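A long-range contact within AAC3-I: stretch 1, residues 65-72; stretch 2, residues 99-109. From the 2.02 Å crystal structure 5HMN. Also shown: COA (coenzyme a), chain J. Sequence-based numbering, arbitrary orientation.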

ATOM      1  N   ILE C  65       4.062  23.485  11.648  1.00 27.81           N
ATOM      2  CA  ILE C  65       3.801  22.064  11.436  1.00 31.52           C
ATOM      3  C   ILE C  65       4.456  21.258  12.550  1.00 32.52           C
ATOM      4  O   ILE C  65       5.668  21.337  12.748  1.00 32.07           O
ATOM      5  CB  ILE C  65       4.324  21.591  10.064  1.00 27.05           C
ATOM      6  CG1 ILE C  65       3.523  22.256   8.944  1.00 25.84           C
ATOM      7  CG2 ILE C  65       4.248  20.066   9.953  1.00 28.42           C
ATOM      8  CD1 ILE C  65       4.004  21.916   7.546  1.00 35.23           C
ATOM      9  N   VAL C  66       3.650  20.501  13.289  1.00 31.24           N
ATOM     10  CA  VAL C  66       4.145  19.722  14.425  1.00 31.53           C
ATOM     11  C   VAL C  66       3.896  18.224  14.232  1.00 39.40           C
ATOM     12  O   VAL C  66       4.267  17.403  15.072  1.00 29.94           O
ATOM     13  CB  VAL C  66       3.486  20.179  15.740  1.00 31.19           C
ATOM     14  CG1 VAL C  66       3.834  21.644  16.028  1.00 37.75           C
ATOM     15  CG2 VAL C  66       1.980  19.989  15.672  1.00 29.29           C
ATOM     16  N   GLY C  67       3.268  17.871  13.121  1.00 30.21           N
ATOM     17  CA  GLY C  67       2.993  16.475  12.831  1.00 25.11           C
ATOM     18  C   GLY C  67       2.351  16.308  11.475  1.00 25.34           C
ATOM     19  O   GLY C  67       1.980  17.289  10.832  1.00 25.73           O
ATOM     20  N   GLY C  68       2.191  15.061  11.041  1.00 24.57           N
ATOM     21  CA  GLY C  68       1.570  14.809   9.762  1.00 19.77           C
ATOM     22  C   GLY C  68       1.381  13.346   9.417  1.00 24.16           C
ATOM     23  O   GLY C  68       1.847  12.450  10.125  1.00 24.46           O
ATOM     24  N   LEU C  69       0.699  13.118   8.299  1.00 25.84           N
ATOM     25  CA  LEU C  69       0.314  11.785   7.868  1.00 25.49           C
ATOM     26  C   LEU C  69       0.333  11.703   6.345  1.00 33.32           C
ATOM     27  O   LEU C  69      -0.145  12.612   5.661  1.00 34.18           O
ATOM     28  CB  LEU C  69      -1.081  11.445   8.415  1.00 29.65           C
ATOM     29  CG  LEU C  69      -1.787  10.153   8.015  1.00 42.12           C
ATOM     30  CD1 LEU C  69      -2.650   9.673   9.173  1.00 34.02           C
ATOM     31  CD2 LEU C  69      -2.642  10.359   6.768  1.00 32.74           C
ATOM     32  N   ALA C  70       0.902  10.619   5.822  1.00 25.21           N
ATOM     33  CA  ALA C  70       0.858  10.329   4.392  1.00 30.38           C
ATOM     34  C   ALA C  70       0.161   8.991   4.163  1.00 34.28           C
ATOM     35  O   ALA C  70       0.504   7.992   4.798  1.00 29.21           O
ATOM     36  CB  ALA C  70       2.258  10.308   3.803  1.00 26.05           C
ATOM     37  N   ALA C  71      -0.816   8.970   3.260  1.00 33.55           N
ATOM     38  CA  ALA C  71      -1.602   7.762   3.037  1.00 28.79           C
ATOM     39  C   ALA C  71      -1.958   7.570   1.565  1.00 28.22           C
ATOM     40  O   ALA C  71      -1.962   8.523   0.785  1.00 26.43           O
ATOM     41  CB  ALA C  71      -2.867   7.794   3.880  1.00 28.64           C
ATOM     42  N   TYR C  72      -2.265   6.331   1.204  1.00 27.11           N
ATOM     43  CA  TYR C  72      -2.632   5.985  -0.167  1.00 27.34           C
ATOM     44  C   TYR C  72      -3.988   5.299  -0.183  1.00 29.94           C
ATOM     45  O   TYR C  72      -4.214   4.343   0.559  1.00 33.83           O
ATOM     46  CB  TYR C  72      -1.576   5.074  -0.799  1.00 28.35           C
ATOM     47  CG  TYR C  72      -0.202   5.700  -0.953  1.00 27.38           C
ATOM     48  CD1 TYR C  72       0.722   5.657   0.079  1.00 28.66           C
ATOM     49  CD2 TYR C  72       0.174   6.314  -2.144  1.00 33.42           C
ATOM     50  CE1 TYR C  72       1.982   6.227  -0.061  1.00 32.34           C
ATOM     51  CE2 TYR C  72       1.427   6.881  -2.293  1.00 40.17           C
ATOM     52  CZ  TYR C  72       2.325   6.836  -1.248  1.00 37.26           C
ATOM     53  OH  TYR C  72       3.574   7.398  -1.394  1.00 37.89           O
ATOM     54  N   GLY C  99      -2.754  14.093  21.772  1.00 37.71           N
ATOM     55  CA  GLY C  99      -3.884  13.792  20.916  1.00 36.25           C
ATOM     56  C   GLY C  99      -3.764  14.251  19.473  1.00 37.31           C
ATOM     57  O   GLY C  99      -4.750  14.227  18.739  1.00 46.10           O
ATOM     58  N   ILE C 100      -2.567  14.659  19.060  1.00 36.38           N
ATOM     59  CA  ILE C 100      -2.344  15.116  17.687  1.00 28.13           C
ATOM     60  C   ILE C 100      -2.437  13.963  16.682  1.00 25.91           C
ATOM     61  O   ILE C 100      -3.114  14.075  15.661  1.00 31.40           O
ATOM     62  CB  ILE C 100      -0.978  15.811  17.545  1.00 31.65           C
ATOM     63  CG1 ILE C 100      -0.957  17.109  18.362  1.00 30.09           C
ATOM     64  CG2 ILE C 100      -0.669  16.098  16.079  1.00 31.03           C
ATOM     65  CD1 ILE C 100       0.368  17.852  18.309  1.00 39.95           C
ATOM     66  N   ALA C 101      -1.759  12.856  16.968  1.00 28.15           N
ATOM     67  CA  ALA C 101      -1.836  11.683  16.096  1.00 30.45           C
ATOM     68  C   ALA C 101      -3.264  11.157  15.985  1.00 34.98           C
ATOM     69  O   ALA C 101      -3.703  10.743  14.914  1.00 27.89           O
ATOM     70  CB  ALA C 101      -0.912  10.581  16.597  1.00 30.43           C
ATOM     71  N   THR C 102      -3.985  11.167  17.099  1.00 31.06           N
ATOM     72  CA  THR C 102      -5.379  10.741  17.101  1.00 36.27           C
ATOM     73  C   THR C 102      -6.221  11.660  16.218  1.00 37.66           C
ATOM     74  O   THR C 102      -7.083  11.195  15.465  1.00 32.86           O
ATOM     75  CB  THR C 102      -5.957  10.723  18.532  1.00 51.23           C
ATOM     76  OG1 THR C 102      -5.169   9.856  19.357  1.00 51.92           O
ATOM     77  CG2 THR C 102      -7.397  10.237  18.525  1.00 55.65           C
ATOM     78  N   ALA C 103      -5.954  12.957  16.305  1.00 32.91           N
ATOM     79  CA  ALA C 103      -6.673  13.953  15.512  1.00 43.48           C
ATOM     80  C   ALA C 103      -6.405  13.771  14.024  1.00 37.11           C
ATOM     81  O   ALA C 103      -7.298  13.950  13.196  1.00 35.19           O
ATOM     82  CB  ALA C 103      -6.290  15.361  15.954  1.00 45.50           C
ATOM     83  N   LEU C 104      -5.172  13.414  13.683  1.00 29.70           N
ATOM     84  CA  LEU C 104      -4.815  13.155  12.294  1.00 29.75           C
ATOM     85  C   LEU C 104      -5.591  11.959  11.732  1.00 32.52           C
ATOM     86  O   LEU C 104      -6.087  11.996  10.610  1.00 30.38           O
ATOM     87  CB  LEU C 104      -3.310  12.906  12.170  1.00 30.71           C
ATOM     88  CG  LEU C 104      -2.421  14.143  12.302  1.00 26.29           C
ATOM     89  CD1 LEU C 104      -0.971  13.736  12.497  1.00 23.92           C
ATOM     90  CD2 LEU C 104      -2.566  15.014  11.065  1.00 30.45           C
ATOM     91  N   ILE C 105      -5.690  10.902  12.524  1.00 32.58           N
ATOM     92  CA  ILE C 105      -6.378   9.691  12.088  1.00 32.83           C
ATOM     93  C   ILE C 105      -7.882   9.924  12.030  1.00 27.88           C
ATOM     94  O   ILE C 105      -8.566   9.424  11.139  1.00 36.62           O
ATOM     95  CB  ILE C 105      -6.044   8.506  13.012  1.00 29.42           C
ATOM     96  CG1 ILE C 105      -4.543   8.205  12.935  1.00 28.62           C
ATOM     97  CG2 ILE C 105      -6.844   7.263  12.626  1.00 34.59           C
ATOM     98  CD1 ILE C 105      -4.078   7.101  13.844  1.00 43.91           C
ATOM     99  N   GLU C 106      -8.393  10.711  12.974  1.00 30.29           N
ATOM    100  CA  GLU C 106      -9.807  11.066  12.981  1.00 31.48           C
ATOM    101  C   GLU C 106     -10.166  11.831  11.710  1.00 46.35           C
ATOM    102  O   GLU C 106     -11.242  11.642  11.140  1.00 48.40           O
ATOM    103  CB  GLU C 106     -10.151  11.895  14.221  1.00 47.57           C
ATOM    104  CG  GLU C 106     -11.600  12.349  14.280  1.00 66.95           C
ATOM    105  CD  GLU C 106     -12.016  12.804  15.666  1.00 95.54           C
ATOM    106  OE1 GLU C 106     -11.220  13.503  16.330  1.00 99.65           O
ATOM    107  OE2 GLU C 106     -13.139  12.456  16.092  1.00103.00           O
ATOM    108  N   LYS C 107      -9.248  12.684  11.267  1.00 34.21           N
ATOM    109  CA  LYS C 107      -9.415  13.434  10.029  1.00 36.96           C
ATOM    110  C   LYS C 107      -9.391  12.503   8.824  1.00 29.24           C
ATOM    111  O   LYS C 107     -10.147  12.688   7.870  1.00 38.88           O
ATOM    112  CB  LYS C 107      -8.321  14.490   9.897  1.00 45.82           C
ATOM    113  CG  LYS C 107      -8.288  15.201   8.559  1.00 28.99           C
ATOM    114  CD  LYS C 107      -9.454  16.152   8.407  1.00 38.60           C
ATOM    115  CE  LYS C 107      -9.324  16.960   7.129  1.00 66.00           C
ATOM    116  NZ  LYS C 107     -10.460  17.908   6.960  1.00 79.53           N
ATOM    117  N   LEU C 108      -8.520  11.501   8.871  1.00 29.75           N
ATOM    118  CA  LEU C 108      -8.403  10.550   7.771  1.00 33.03           C
ATOM    119  C   LEU C 108      -9.670   9.704   7.656  1.00 32.72           C
ATOM    120  O   LEU C 108     -10.064   9.311   6.559  1.00 42.86           O
ATOM    121  CB  LEU C 108      -7.178   9.655   7.964  1.00 30.39           C
ATOM    122  CG  LEU C 108      -6.800   8.771   6.774  1.00 27.65           C
ATOM    123  CD1 LEU C 108      -6.489   9.628   5.557  1.00 24.61           C
ATOM    124  CD2 LEU C 108      -5.622   7.877   7.119  1.00 33.17           C
ATOM    125  N   LYS C 109     -10.305   9.435   8.794  1.00 32.56           N
ATOM    126  CA  LYS C 109     -11.563   8.692   8.823  1.00 38.71           C
ATOM    127  C   LYS C 109     -12.677   9.436   8.095  1.00 42.59           C
ATOM    128  O   LYS C 109     -13.354   8.870   7.238  1.00 36.68           O
ATOM    129  CB  LYS C 109     -11.995   8.416  10.265  1.00 42.91           C
ATOM    130  CG  LYS C 109     -11.160   7.377  10.991  1.00 41.14           C
ATOM    131  CD  LYS C 109     -11.720   7.117  12.381  1.00 52.25           C
ATOM    132  CE  LYS C 109     -10.939   6.033  13.103  1.00 55.81           C
ATOM    133  NZ  LYS C 109     -11.516   5.727  14.442  1.00 66.41           N
TER
HETATM  134  N1A COA J 500       3.160   5.288  25.405  0.50 63.99           N
HETATM  135  C2A COA J 500       1.977   4.683  25.692  0.50 57.83           C
HETATM  136  N3A COA J 500       0.830   4.984  25.068  0.50 53.22           N
HETATM  137  C4A COA J 500       0.869   5.921  24.112  0.50 58.76           C
HETATM  138  C5A COA J 500       2.017   6.543  23.816  0.50 55.50           C
HETATM  139  C6A COA J 500       3.172   6.229  24.473  0.50 58.61           C
HETATM  140  N6A COA J 500       4.510   6.685  24.378  0.50 56.62           N
HETATM  141  N7A COA J 500       1.766   7.417  22.858  0.50 55.27           N
HETATM  142  C8A COA J 500       0.457   7.362  22.571  0.50 59.33           C
HETATM  143  N9A COA J 500      -0.086   6.430  23.351  0.50 59.41           N
HETATM  144  C1B COA J 500      -1.398   6.034  23.382  0.50 63.86           C
HETATM  145  C2B COA J 500      -2.050   6.494  24.421  0.50 61.26           C
HETATM  146  O2B COA J 500      -3.160   5.609  24.691  0.50 54.44           O
HETATM  147  C3B COA J 500      -2.651   7.804  23.951  0.50 60.80           C
HETATM  148  O3B COA J 500      -3.715   8.178  24.618  0.50 62.21           O
HETATM  149  P3B COA J 500      -3.632   8.860  26.029  0.50 75.08           P
HETATM  150  O7A COA J 500      -4.976   9.362  26.319  0.50 74.04           O
HETATM  151  O8A COA J 500      -3.276   7.856  27.020  0.50 75.68           O
HETATM  152  O9A COA J 500      -2.628   9.953  26.127  0.50 71.50           O
HETATM  153  C4B COA J 500      -3.007   7.407  22.464  0.50 55.84           C
HETATM  154  O4B COA J 500      -2.133   6.564  22.052  0.50 48.61           O
HETATM  155  C5B COA J 500      -2.970   8.653  21.555  0.50 53.80           C
HETATM  156  O5B COA J 500      -1.814   9.424  21.722  0.50 54.70           O
HETATM  157  P1A COA J 500      -1.551  10.620  20.775  0.50 41.33           P
HETATM  158  O1A COA J 500      -1.219  11.744  21.592  0.50 43.46           O
HETATM  159  O2A COA J 500      -2.717  10.889  20.005  0.50 30.75           O
HETATM  160  O3A COA J 500      -0.290  10.276  19.998  0.50 39.25           O
HETATM  161  P2A COA J 500       0.824  11.247  19.572  0.50 38.88           P
HETATM  162  O4A COA J 500       0.262  12.446  19.098  0.50 37.60           O
HETATM  163  O5A COA J 500       1.690  11.460  20.664  0.50 40.45           O
HETATM  164  O6A COA J 500       1.746  10.539  18.553  0.50 38.99           O
HETATM  165  CBP COA J 500       3.084   8.888  17.538  0.50 36.71           C
HETATM  166  CCP COA J 500       1.971   9.194  18.556  0.50 34.75           C
HETATM  167  CDP COA J 500       2.685   9.375  16.158  0.50 37.93           C
HETATM  168  CEP COA J 500       3.300   7.366  17.441  0.50 48.39           C
HETATM  169  CAP COA J 500       4.336   9.566  18.017  0.50 38.46           C
HETATM  170  OAP COA J 500       4.766   8.893  19.120  0.50 43.85           O
HETATM  171  C9P COA J 500       5.443   9.534  17.007  0.50 42.46           C
HETATM  172  O9P COA J 500       5.513  10.334  16.159  0.50 40.23           O
HETATM  173  N8P COA J 500       6.459   8.560  17.075  0.50 42.26           N
HETATM  174  C7P COA J 500       7.538   8.513  16.178  0.50 42.54           C
HETATM  175  C6P COA J 500       7.257   7.902  14.793  0.50 50.43           C
HETATM  176  C5P COA J 500       6.347   6.653  14.732  0.50 56.93           C
HETATM  177  O5P COA J 500       6.477   5.723  15.494  0.50 57.06           O
HETATM  178  N4P COA J 500       5.352   6.646  13.701  0.50 51.26           N
HETATM  179  C3P COA J 500       4.416   5.596  13.474  0.50 50.58           C
HETATM  180  C2P COA J 500       4.356   5.187  11.979  0.50 63.14           C
HETATM  181  S1P COA J 500       2.989   4.067  11.720  0.50 55.48           S

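Leu104 CD1 rests on bare strand backbone, 3.7 Å from Gly68 N. Gly67 leaves room for the helix. A CB on Gly67 would point toward the helix and sit 3.5 Å from Ile100 CG2, a tight fit.

The helix runs across the strand at 36°, with the axes 8.7 Å apart at their closest. The register advances by two residues on the strand for four on the helix: Gly67 lies nearest Ile100, Leu69 nearest Leu104, and Ala71 nearest Leu108. Ile100, Leu104 and Leu108 all point toward the strand, as four-residue spacing on a helix allows.

No hydrogen bond crosses between these two stretches; the direct contacts are van der Waals, mostly between apolar side chains. Leu69 is the centre of the contact and has the largest covered area. Leu69 CD2 lies 3.9 Å from Leu108 CD2, and Leu69 CD1 lies 4.5 Å from both Leu104 CB and Ile105 CG1. Leu108 CD2 also meets Ala71 CB at 4.3 Å. At the other end, Val66 CG2 touches Ile100 CD1 at 3.8 Å. The stretches bury 331 Å² between them, both sides summed. Val66, Leu69, Ala71, Ile100, Leu104 and Leu108 are buried, where aliphatic side chains leave no polar side-chain group unpaired.

Beside this apolar face, the helix start binds coenzyme A. Gly99 N donates to COA O1A at 2.8 Å, Ala101 N to COA O4A at 3.0 Å, and Thr102 OG1 to COA O2A at 2.7 Å.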